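Local coordinates for protein small ribosomal subunit biogenesis GTPase RsgA (Thermotoga maritima, PDB 1U0L) that binds guanine nucleotide and probably assists late maturation of the 30S ribosomal subunit, hydrolysing GTP slowly, at residues Thr93-Glu98 with Asp126-Asp131; Val119-Lys124 with Pro148-Ser153; Asn237-Glu242 with Tyr293-Arg298. All coordinates share one frame; numbering follows the deposited sequence.

Contact 1: Thr93-Glu98 with Asp126-Asp131; sequences TVKMPE and DLYDED. With GDP (guanosine-5'-diphosphate), chain E.
The Tyr128 ring carries Val94 over one face. Val94 CG2 sits 3.7 Å from the ring centroid, 19° off the normal, as a CH-pi contact. Lys95 CB approaches the same ring obliquely, 3.4 Å from Tyr128 CE1. The ring ends in a hydroxyl that accepts a hydrogen bond from the backbone: Val94 N to Tyr128 OH is 3.1 Å. Lys95 runs past the ring in the opposite direction, and its NZ makes a long salt bridge to Asp129 OD1, 3.9 Å away. Lys95 NZ also forms a salt bridge with Asp132 of helix 130-143. Met96 CG touches Leu127 CD2 at 3.5 Å, though Met96 is poorly ordered. The other flat group is the guanine of GDP. Asp126 grips it with both carboxylate oxygens: GDP N1 donates to Asp126 OD1 and GDP N2 to Asp126 OD2, each at 2.7 Å. This fork reads the base and is the hallmark of the G4 (NKxD) motif. The loop Thr93-Glu98 follows strand 87-92 and precedes helix 101-113. Asp129 is the N-cap of helix 130-143, whose Val136 touches both Val94 and Tyr128.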
loop_
_atom_site.group_PDB
_atom_site.type_symbol
_atom_site.label_atom_id
_atom_site.label_comp_id
_atom_site.label_asym_id
_atom_site.label_seq_id
_atom_site.Cartn_x
_atom_site.Cartn_y
_atom_site.Cartn_z
ATOM N N THR A 93 -11.899 9.147 3.171
ATOM C CA THR A 93 -13.129 9.623 3.780
ATOM C C THR A 93 -13.334 11.116 3.531
ATOM O O THR A 93 -12.435 11.912 3.807
ATOM C CB THR A 93 -13.025 9.338 5.292
ATOM O OG1 THR A 93 -13.829 8.201 5.622
ATOM C CG2 THR A 93 -13.400 10.529 6.103
ATOM N N VAL A 94 -14.491 11.518 3.010
ATOM C CA VAL A 94 -14.697 12.959 2.794
ATOM C C VAL A 94 -15.259 13.612 4.044
ATOM O O VAL A 94 -14.856 14.719 4.422
ATOM C CB VAL A 94 -15.671 13.305 1.609
ATOM C CG1 VAL A 94 -15.362 12.442 0.412
ATOM C CG2 VAL A 94 -17.120 13.172 2.039
ATOM N N LYS A 95 -16.183 12.902 4.682
ATOM C CA LYS A 95 -16.858 13.368 5.885
ATOM C C LYS A 95 -16.139 12.719 7.053
ATOM O O LYS A 95 -14.963 12.423 6.955
ATOM C CB LYS A 95 -18.325 12.922 5.830
ATOM C CG LYS A 95 -19.339 13.696 6.654
ATOM C CD LYS A 95 -20.694 12.999 6.488
ATOM C CE LYS A 95 -21.803 13.579 7.344
ATOM N NZ LYS A 95 -22.217 14.948 6.924
ATOM N N MET A 96 -16.856 12.479 8.144
ATOM C CA MET A 96 -16.272 11.885 9.336
ATOM C C MET A 96 -14.749 11.981 9.399
ATOM O O MET A 96 -14.232 13.068 9.633
ATOM C CB MET A 96 -16.754 10.449 9.503
ATOM C CG MET A 96 -18.139 10.364 10.112
ATOM S SD MET A 96 -18.325 11.458 11.539
ATOM C CE MET A 96 -19.389 12.744 10.801
ATOM N N PRO A 97 -14.001 10.880 9.188
ATOM C CA PRO A 97 -12.541 11.294 9.344
ATOM C C PRO A 97 -11.963 12.475 8.550
ATOM O O PRO A 97 -10.914 12.990 8.920
ATOM C CB PRO A 97 -11.832 9.987 9.033
ATOM C CG PRO A 97 -12.775 8.979 9.652
ATOM C CD PRO A 97 -14.169 9.483 9.249
ATOM N N GLU A 98 -12.625 12.916 7.485
ATOM C CA GLU A 98 -12.135 14.053 6.688
ATOM C C GLU A 98 -10.703 13.885 6.202
ATOM O O GLU A 98 -9.758 14.170 6.934
ATOM C CB GLU A 98 -12.214 15.342 7.484
ATOM C CG GLU A 98 -13.431 16.176 7.197
ATOM C CD GLU A 98 -13.077 17.640 7.029
ATOM O OE1 GLU A 98 -13.976 18.495 7.159
ATOM O OE2 GLU A 98 -11.894 17.939 6.755
ATOM N N ASP A 126 -22.675 5.615 2.725
ATOM C CA ASP A 126 -24.001 5.599 3.330
ATOM C C ASP A 126 -24.266 6.804 4.211
ATOM O O ASP A 126 -25.413 7.106 4.533
ATOM C CB ASP A 126 -24.190 4.333 4.162
ATOM C CG ASP A 126 -23.180 4.226 5.282
ATOM O OD1 ASP A 126 -22.017 3.880 4.991
ATOM O OD2 ASP A 126 -23.539 4.503 6.446
ATOM N N LEU A 127 -23.203 7.497 4.590
ATOM C CA LEU A 127 -23.312 8.653 5.474
ATOM C C LEU A 127 -23.413 9.993 4.758
ATOM O O LEU A 127 -23.829 10.987 5.348
ATOM C CB LEU A 127 -22.086 8.688 6.382
ATOM C CG LEU A 127 -22.185 8.616 7.901
ATOM C CD1 LEU A 127 -22.899 7.344 8.336
ATOM C CD2 LEU A 127 -20.766 8.665 8.465
ATOM N N TYR A 128 -23.041 10.016 3.485
ATOM C CA TYR A 128 -23.007 11.251 2.721
ATOM C C TYR A 128 -24.290 11.872 2.214
ATOM O O TYR A 128 -25.106 11.203 1.596
ATOM C CB TYR A 128 -22.059 11.071 1.546
ATOM C CG TYR A 128 -20.676 10.632 1.956
ATOM C CD1 TYR A 128 -20.230 10.801 3.271
ATOM C CD2 TYR A 128 -19.800 10.076 1.026
ATOM C CE1 TYR A 128 -18.945 10.423 3.651
ATOM C CE2 TYR A 128 -18.514 9.700 1.391
ATOM C CZ TYR A 128 -18.092 9.875 2.709
ATOM O OH TYR A 128 -16.815 9.512 3.082
ATOM N N ASP A 129 -24.441 13.169 2.472
ATOM C CA ASP A 129 -25.594 13.929 2.003
ATOM C C ASP A 129 -25.167 14.580 0.689
ATOM O O ASP A 129 -24.101 14.259 0.153
ATOM C CB ASP A 129 -26.007 14.993 3.027
ATOM C CG ASP A 129 -24.882 15.982 3.361
ATOM O OD1 ASP A 129 -24.889 16.509 4.498
ATOM O OD2 ASP A 129 -24.009 16.243 2.501
ATOM N N GLU A 130 -25.975 15.499 0.172
ATOM C CA GLU A 130 -25.650 16.134 -1.098
ATOM C C GLU A 130 -24.348 16.927 -1.160
ATOM O O GLU A 130 -23.648 16.885 -2.169
ATOM C CB GLU A 130 -26.811 17.008 -1.561
ATOM C CG GLU A 130 -27.922 16.200 -2.205
ATOM C CD GLU A 130 -27.403 15.233 -3.276
ATOM O OE1 GLU A 130 -26.648 15.666 -4.179
ATOM O OE2 GLU A 130 -27.761 14.033 -3.215
ATOM N N ASP A 131 -24.019 17.649 -0.096
ATOM C CA ASP A 131 -22.790 18.424 -0.089
ATOM C C ASP A 131 -21.606 17.473 -0.071
ATOM O O ASP A 131 -20.603 17.690 -0.763
ATOM C CB ASP A 131 -22.736 19.349 1.130
ATOM C CG ASP A 131 -23.828 20.402 1.110
ATOM O OD1 ASP A 131 -23.932 21.121 0.098
ATOM O OD2 ASP A 131 -24.582 20.509 2.104
HETATM P PB GDP E . -10.064 2.071 10.832
HETATM O O1B GDP E . -9.836 2.706 9.494
HETATM O O2B GDP E . -9.245 2.700 11.948
HETATM O O3B GDP E . -9.867 0.539 10.821
HETATM O O3A GDP E . -11.664 2.349 11.213
HETATM P PA GDP E . -12.774 1.339 11.676
HETATM O O1A GDP E . -12.520 0.847 13.065
HETATM O O2A GDP E . -12.951 0.240 10.635
HETATM O "O5'" GDP E . -14.126 2.233 11.635
HETATM C "C5'" GDP E . -14.250 3.350 12.519
HETATM C "C4'" GDP E . -15.686 3.571 12.883
HETATM O "O4'" GDP E . -16.380 3.918 11.662
HETATM C "C3'" GDP E . -16.424 2.371 13.562
HETATM O "O3'" GDP E . -17.120 2.927 14.771
HETATM C "C2'" GDP E . -17.433 1.894 12.510
HETATM O "O2'" GDP E . -18.642 1.528 13.164
HETATM C "C1'" GDP E . -17.502 3.100 11.499
HETATM N N9 GDP E . -17.547 2.746 9.950
HETATM C C8 GDP E . -16.587 2.089 9.243
HETATM N N7 GDP E . -16.940 1.976 7.947
HETATM C C5 GDP E . -18.177 2.598 7.847
HETATM C C6 GDP E . -19.029 2.788 6.718
HETATM O O6 GDP E . -18.802 2.422 5.562
HETATM N N1 GDP E . -20.225 3.473 7.016
HETATM C C2 GDP E . -20.533 3.914 8.293
HETATM N N2 GDP E . -21.705 4.551 8.470
HETATM N N3 GDP E . -19.716 3.731 9.361
HETATM C C4 GDP E . -18.570 3.070 9.067
#

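Contact 2: Val119-Lys124 with Pro148-Ser153; sequences VMVINK and PIVKTS. With GDP (guanosine-5'-diphosphate), chain E.
Val121 lays its two methyls over two residues of the neighbouring strand. Its CG2 meets Val150 CG2 at 3.3 Å, and its CG1 reaches Thr152 CG2, also at 3.3 Å. Val121 CG1 is anti to the backbone N (chi1 -180°), which carries it to Thr152. Leu163 of helix 160-167 also touches Val121, and Glu162 touches Val150, so this helix covers both valines. On the other face Ile122 CG1 packs against Ile149 CG2 at 3.9 Å. There Leu139 and Tyr143 of helix 130-143 provide the cover.

The backbones run parallel, with strand axes 4.7 Å apart at closest and 25° between their directions. Met120 N bonds to Pro148 O, and Val150 N returns a bond to Met120 O. The next bond, Ile122 N to Val150 O, is weak and bent. The ladder recovers at its end: Thr152 N to Ile122 O is nearly straight at 171°.

Beyond the strands the chains reach the nucleotide. The aliphatic part of Lys124 lies against the guanine, with CG 3.6 Å from GDP C6. Its NZ donates to the ribose oxygen, GDP O4', at 3.0 Å, and also to Gly179 O. Two hydrogen bonds thus hold the ammonium. Ser153 CA comes within 3.4 Å of GDP O6. Its OG is held by Asp126 and by Thr156 N, so this serine is a second-shell partner of the base-reading carboxylate.

Strand 117-122, helix 130-143 and strand 149-151 form a beta-alpha-beta unit at one border of the sheet. Asn123 and Lys124 open the G4 (NKxD) motif, and Ser153 belongs to the G5 (SA) loop. Strand ends that meet guanine in this way are typical of P-loop GTPases.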
loop_
_atom_site.group_PDB
_atom_site.type_symbol
_atom_site.label_atom_id
_atom_site.label_comp_id
_atom_site.label_asym_id
_atom_site.label_seq_id
_atom_site.Cartn_x
_atom_site.Cartn_y
_atom_site.Cartn_z
ATOM N N VAL A 119 -5.346 1.168 -5.150
ATOM C CA VAL A 119 -6.775 1.236 -5.399
ATOM C C VAL A 119 -7.381 2.150 -4.347
ATOM O O VAL A 119 -7.371 1.842 -3.154
ATOM C CB VAL A 119 -7.413 -0.133 -5.333
ATOM C CG1 VAL A 119 -8.925 -0.001 -5.306
ATOM C CG2 VAL A 119 -6.980 -0.923 -6.538
ATOM N N MET A 120 -7.883 3.292 -4.804
ATOM C CA MET A 120 -8.483 4.293 -3.929
ATOM C C MET A 120 -9.920 3.921 -3.601
ATOM O O MET A 120 -10.722 3.640 -4.500
ATOM C CB MET A 120 -8.433 5.671 -4.607
ATOM C CG MET A 120 -8.956 6.822 -3.757
ATOM S SD MET A 120 -8.605 8.481 -4.432
ATOM C CE MET A 120 -6.787 8.391 -4.598
ATOM N N VAL A 121 -10.244 3.904 -2.314
ATOM C CA VAL A 121 -11.607 3.569 -1.902
ATOM C C VAL A 121 -12.298 4.657 -1.066
ATOM O O VAL A 121 -11.962 4.850 0.102
ATOM C CB VAL A 121 -11.659 2.259 -1.067
ATOM C CG1 VAL A 121 -13.096 1.986 -0.684
ATOM C CG2 VAL A 121 -11.062 1.076 -1.835
ATOM N N ILE A 122 -13.257 5.361 -1.661
ATOM C CA ILE A 122 -14.012 6.388 -0.933
ATOM C C ILE A 122 -15.036 5.620 -0.097
ATOM O O ILE A 122 -16.044 5.139 -0.627
ATOM C CB ILE A 122 -14.824 7.305 -1.873
ATOM C CG1 ILE A 122 -13.950 7.835 -3.014
ATOM C CG2 ILE A 122 -15.461 8.443 -1.046
ATOM C CD1 ILE A 122 -13.175 9.042 -2.648
ATOM N N ASN A 123 -14.801 5.513 1.202
ATOM C CA ASN A 123 -15.708 4.762 2.074
ATOM C C ASN A 123 -16.794 5.583 2.813
ATOM O O ASN A 123 -16.826 6.812 2.745
ATOM C CB ASN A 123 -14.867 3.991 3.094
ATOM C CG ASN A 123 -15.682 2.987 3.885
ATOM O OD1 ASN A 123 -15.435 2.783 5.085
ATOM N ND2 ASN A 123 -16.651 2.345 3.219
ATOM N N LYS A 124 -17.682 4.883 3.517
ATOM C CA LYS A 124 -18.744 5.529 4.290
ATOM C C LYS A 124 -19.741 6.294 3.425
ATOM O O LYS A 124 -20.279 7.316 3.852
ATOM C CB LYS A 124 -18.148 6.509 5.313
ATOM C CG LYS A 124 -17.217 5.911 6.361
ATOM C CD LYS A 124 -17.309 6.714 7.660
ATOM C CE LYS A 124 -16.020 6.713 8.486
ATOM N NZ LYS A 124 -15.796 5.439 9.172
ATOM N N PRO A 148 -7.749 3.701 -9.966
ATOM C CA PRO A 148 -9.080 3.084 -9.930
ATOM C C PRO A 148 -9.742 3.583 -8.657
ATOM O O PRO A 148 -9.091 3.668 -7.618
ATOM C CB PRO A 148 -8.784 1.593 -9.821
ATOM C CG PRO A 148 -7.343 1.468 -10.269
ATOM C CD PRO A 148 -6.678 2.708 -9.795
ATOM N N ILE A 149 -11.023 3.911 -8.720
ATOM C CA ILE A 149 -11.723 4.369 -7.532
ATOM C C ILE A 149 -12.928 3.482 -7.272
ATOM O O ILE A 149 -13.660 3.149 -8.205
ATOM C CB ILE A 149 -12.233 5.819 -7.708
ATOM C CG1 ILE A 149 -11.045 6.772 -7.886
ATOM C CG2 ILE A 149 -13.094 6.225 -6.511
ATOM C CD1 ILE A 149 -11.442 8.204 -8.230
ATOM N N VAL A 150 -13.140 3.079 -6.022
ATOM C CA VAL A 150 -14.330 2.285 -5.720
ATOM C C VAL A 150 -15.095 2.902 -4.543
ATOM O O VAL A 150 -14.532 3.155 -3.473
ATOM C CB VAL A 150 -13.982 0.804 -5.441
ATOM C CG1 VAL A 150 -13.005 0.310 -6.487
ATOM C CG2 VAL A 150 -13.385 0.644 -4.082
ATOM N N LYS A 151 -16.373 3.188 -4.758
ATOM C CA LYS A 151 -17.193 3.781 -3.702
ATOM C C LYS A 151 -17.753 2.669 -2.810
ATOM O O LYS A 151 -18.461 1.780 -3.281
ATOM C CB LYS A 151 -18.362 4.578 -4.298
ATOM C CG LYS A 151 -18.020 5.741 -5.226
ATOM C CD LYS A 151 -19.342 6.405 -5.644
ATOM C CE LYS A 151 -19.206 7.496 -6.695
ATOM N NZ LYS A 151 -18.898 6.917 -8.027
ATOM N N THR A 152 -17.475 2.730 -1.517
ATOM C CA THR A 152 -17.964 1.677 -0.641
ATOM C C THR A 152 -18.703 2.103 0.626
ATOM O O THR A 152 -18.788 3.284 0.968
ATOM C CB THR A 152 -16.802 0.778 -0.189
ATOM O OG1 THR A 152 -16.007 1.477 0.780
ATOM C CG2 THR A 152 -15.926 0.410 -1.376
ATOM N N SER A 153 -19.241 1.095 1.308
ATOM C CA SER A 153 -19.912 1.257 2.589
ATOM C C SER A 153 -19.751 -0.055 3.323
ATOM O O SER A 153 -20.405 -1.037 2.987
ATOM C CB SER A 153 -21.394 1.548 2.442
ATOM O OG SER A 153 -21.971 1.724 3.734
HETATM P PB GDP E . -10.064 2.071 10.832
HETATM O O1B GDP E . -9.836 2.706 9.494
HETATM O O2B GDP E . -9.245 2.700 11.948
HETATM O O3B GDP E . -9.867 0.539 10.821
HETATM O O3A GDP E . -11.664 2.349 11.213
HETATM P PA GDP E . -12.774 1.339 11.676
HETATM O O1A GDP E . -12.520 0.847 13.065
HETATM O O2A GDP E . -12.951 0.240 10.635
HETATM O "O5'" GDP E . -14.126 2.233 11.635
HETATM C "C5'" GDP E . -14.250 3.350 12.519
HETATM C "C4'" GDP E . -15.686 3.571 12.883
HETATM O "O4'" GDP E . -16.380 3.918 11.662
HETATM C "C3'" GDP E . -16.424 2.371 13.562
HETATM O "O3'" GDP E . -17.120 2.927 14.771
HETATM C "C2'" GDP E . -17.433 1.894 12.510
HETATM O "O2'" GDP E . -18.642 1.528 13.164
HETATM C "C1'" GDP E . -17.502 3.100 11.499
HETATM N N9 GDP E . -17.547 2.746 9.950
HETATM C C8 GDP E . -16.587 2.089 9.243
HETATM N N7 GDP E . -16.940 1.976 7.947
HETATM C C5 GDP E . -18.177 2.598 7.847
HETATM C C6 GDP E . -19.029 2.788 6.718
HETATM O O6 GDP E . -18.802 2.422 5.562
HETATM N N1 GDP E . -20.225 3.473 7.016
HETATM C C2 GDP E . -20.533 3.914 8.293
HETATM N N2 GDP E . -21.705 4.551 8.470
HETATM N N3 GDP E . -19.716 3.731 9.361
HETATM C C4 GDP E . -18.570 3.070 9.067
#

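Contact 3: Asn237-Glu242 with Tyr293-Arg298; sequences NDIEPE and YELLGR
Leu295 projects from the last turn of helix 282-296 into the segment that leads to helix 241-244. The contact is a helix end packed on the approach to another helix, in the C-terminal zinc-binding part of the chain. Leu295 CB lies 4.0 Å from Pro241 CG. Its CG is anti to the carbonyl carbon (chi1 -64°) and sits near Ile239 O. From there the branches diverge. CD1 comes to 3.5 Å from Ile239 O and also touches Ile239 CG2, at 3.8 Å. CD2 lies near the same carbonyl oxygen and, more distantly, Asn237 CA. Leu295 is buried, with Ile236 as a further neighbour.

Pro241 is the other half of the apolar patch. Its CB points toward the helix end. Pro241 CG touches Leu296 CD2 at 3.9 Å as well as Leu295. Both leucines thus meet the same ring atom, CG. The far end of Ile239 leads away, onto Val109 and Lys113 of helix 101-113. It thus links the segment Asn237-Glu242 to the GTPase domain.

Past Leu296 the chain leaves the helix. Gly297 is the centre of an inverse gamma turn, and Arg298 comes back over Asn237-Glu242. The Arg298 side chain is poorly ordered, and its position is less certain. It bends at chi2 and chi3, and its guanidinium lies beside Glu240. Ile239 O lies at the edge of the guanidinium, near its plane, 3.7 Å from Arg298 NH1, but no hydrogen bond forms across the two segments.

The pairing with Glu240 is electrostatic. The carboxylate and guanidinium planes are 71° apart. Glu240 OE1 sits 3.0 Å above the guanidinium plane and 3.2 Å from Arg298 NH1, and no N-H points at it.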
loop_
_atom_site.group_PDB
_atom_site.type_symbol
_atom_site.label_atom_id
_atom_site.label_comp_id
_atom_site.label_asym_id
_atom_site.label_seq_id
_atom_site.Cartn_x
_atom_site.Cartn_y
_atom_site.Cartn_z
ATOM N N ASN A 237 10.809 10.630 3.863
ATOM C CA ASN A 237 12.101 11.223 4.188
ATOM C C ASN A 237 13.179 10.568 3.357
ATOM O O ASN A 237 14.161 11.204 2.973
ATOM C CB ASN A 237 12.409 11.033 5.678
ATOM C CG ASN A 237 11.467 11.820 6.574
ATOM O OD1 ASN A 237 11.546 13.048 6.642
ATOM N ND2 ASN A 237 10.565 11.117 7.260
ATOM N N ASP A 238 12.986 9.285 3.082
ATOM C CA ASP A 238 13.935 8.531 2.288
ATOM C C ASP A 238 13.894 9.056 0.864
ATOM O O ASP A 238 14.560 8.519 -0.026
ATOM C CB ASP A 238 13.567 7.049 2.306
ATOM C CG ASP A 238 13.319 6.530 3.706
ATOM O OD1 ASP A 238 14.205 6.698 4.572
ATOM O OD2 ASP A 238 12.238 5.951 3.940
ATOM N N ILE A 239 13.112 10.111 0.649
ATOM C CA ILE A 239 12.984 10.687 -0.678
ATOM C C ILE A 239 13.717 12.015 -0.864
ATOM O O ILE A 239 13.536 12.957 -0.090
ATOM C CB ILE A 239 11.505 10.885 -1.050
ATOM C CG1 ILE A 239 10.761 9.542 -1.001
ATOM C CG2 ILE A 239 11.405 11.498 -2.453
ATOM C CD1 ILE A 239 9.274 9.640 -1.370
ATOM N N GLU A 240 14.551 12.076 -1.900
ATOM C CA GLU A 240 15.305 13.284 -2.217
ATOM C C GLU A 240 14.337 14.242 -2.888
ATOM O O GLU A 240 13.437 13.822 -3.614
ATOM C CB GLU A 240 16.461 12.957 -3.164
ATOM C CG GLU A 240 17.851 13.295 -2.625
ATOM C CD GLU A 240 18.177 12.574 -1.326
ATOM O OE1 GLU A 240 17.756 13.051 -0.251
ATOM O OE2 GLU A 240 18.851 11.522 -1.380
ATOM N N PRO A 241 14.508 15.544 -2.664
ATOM C CA PRO A 241 13.609 16.532 -3.272
ATOM C C PRO A 241 13.397 16.306 -4.768
ATOM O O PRO A 241 12.269 16.151 -5.233
ATOM C CB PRO A 241 14.309 17.859 -2.983
ATOM C CG PRO A 241 15.035 17.578 -1.695
ATOM C CD PRO A 241 15.615 16.201 -1.953
ATOM N N GLU A 242 14.498 16.291 -5.512
ATOM C CA GLU A 242 14.468 16.102 -6.961
ATOM C C GLU A 242 13.886 14.756 -7.387
ATOM O O GLU A 242 13.634 14.530 -8.568
ATOM C CB GLU A 242 15.882 16.263 -7.528
ATOM C CG GLU A 242 16.959 15.551 -6.712
ATOM C CD GLU A 242 17.409 16.345 -5.497
ATOM O OE1 GLU A 242 17.965 15.735 -4.558
ATOM O OE2 GLU A 242 17.221 17.582 -5.484
ATOM N N TYR A 293 9.311 21.281 -0.885
ATOM C CA TYR A 293 9.965 22.123 0.107
ATOM C C TYR A 293 10.169 21.432 1.475
ATOM O O TYR A 293 11.172 21.673 2.167
ATOM C CB TYR A 293 9.174 23.427 0.241
ATOM C CG TYR A 293 9.423 24.394 -0.908
ATOM C CD1 TYR A 293 8.434 25.286 -1.330
ATOM C CD2 TYR A 293 10.654 24.423 -1.569
ATOM C CE1 TYR A 293 8.660 26.174 -2.383
ATOM C CE2 TYR A 293 10.893 25.311 -2.621
ATOM C CZ TYR A 293 9.890 26.179 -3.023
ATOM O OH TYR A 293 10.122 27.033 -4.078
ATOM N N GLU A 294 9.227 20.569 1.848
ATOM C CA GLU A 294 9.314 19.833 3.103
ATOM C C GLU A 294 10.516 18.903 3.099
ATOM O O GLU A 294 11.115 18.653 4.143
ATOM C CB GLU A 294 8.050 19.013 3.327
ATOM C CG GLU A 294 6.972 19.747 4.085
ATOM C CD GLU A 294 5.672 18.975 4.155
ATOM O OE1 GLU A 294 5.708 17.754 4.432
ATOM O OE2 GLU A 294 4.610 19.592 3.942
ATOM N N LEU A 295 10.873 18.387 1.928
ATOM C CA LEU A 295 12.005 17.478 1.830
ATOM C C LEU A 295 13.329 18.231 1.804
ATOM O O LEU A 295 14.365 17.672 2.165
ATOM C CB LEU A 295 11.871 16.591 0.582
ATOM C CG LEU A 295 10.680 15.619 0.553
ATOM C CD1 LEU A 295 10.642 14.845 -0.765
ATOM C CD2 LEU A 295 10.789 14.662 1.722
ATOM N N LEU A 296 13.296 19.498 1.385
ATOM C CA LEU A 296 14.510 20.322 1.317
ATOM C C LEU A 296 15.097 20.631 2.681
ATOM O O LEU A 296 16.310 20.798 2.807
ATOM C CB LEU A 296 14.234 21.635 0.603
ATOM C CG LEU A 296 14.454 21.662 -0.902
ATOM C CD1 LEU A 296 14.089 23.036 -1.426
ATOM C CD2 LEU A 296 15.903 21.312 -1.214
ATOM N N GLY A 297 14.226 20.740 3.685
ATOM C CA GLY A 297 14.671 21.002 5.040
ATOM C C GLY A 297 15.347 19.764 5.606
ATOM O O GLY A 297 14.711 18.927 6.251
ATOM N N ARG A 298 16.644 19.648 5.332
ATOM C CA ARG A 298 17.471 18.535 5.792
ATOM C C ARG A 298 18.912 18.771 5.335
ATOM O O ARG A 298 19.313 18.361 4.249
ATOM C CB ARG A 298 16.934 17.200 5.250
ATOM C CG ARG A 298 16.662 17.166 3.752
ATOM C CD ARG A 298 17.821 16.573 2.959
ATOM N NE ARG A 298 18.038 15.157 3.250
ATOM C CZ ARG A 298 17.231 14.175 2.856
ATOM N NH1 ARG A 298 16.143 14.444 2.147
ATOM N NH2 ARG A 298 17.515 12.918 3.170
#

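Contacts 1 and 2 form one site, with centres 12 Å apart. Their segments alternate along the chain, and both touch GDP. Two probable hydrogen bonds join them: the pair of Asp126 with Ser153, and Tyr128 OH to Asn123 O at 2.7 Å. Pro97 CD also packs on Lys124 CE at 3.4 Å. The loop Thr93-Glu98 thus packs on the lysine that holds the nucleotide. Contact 3 stands apart, its centre 33 Å from that of contact 1 and 30 Å from that of contact 2. Its nearest atoms are about 16 Å from either. The Pro241 side chain is about 13 Å from the zinc ion.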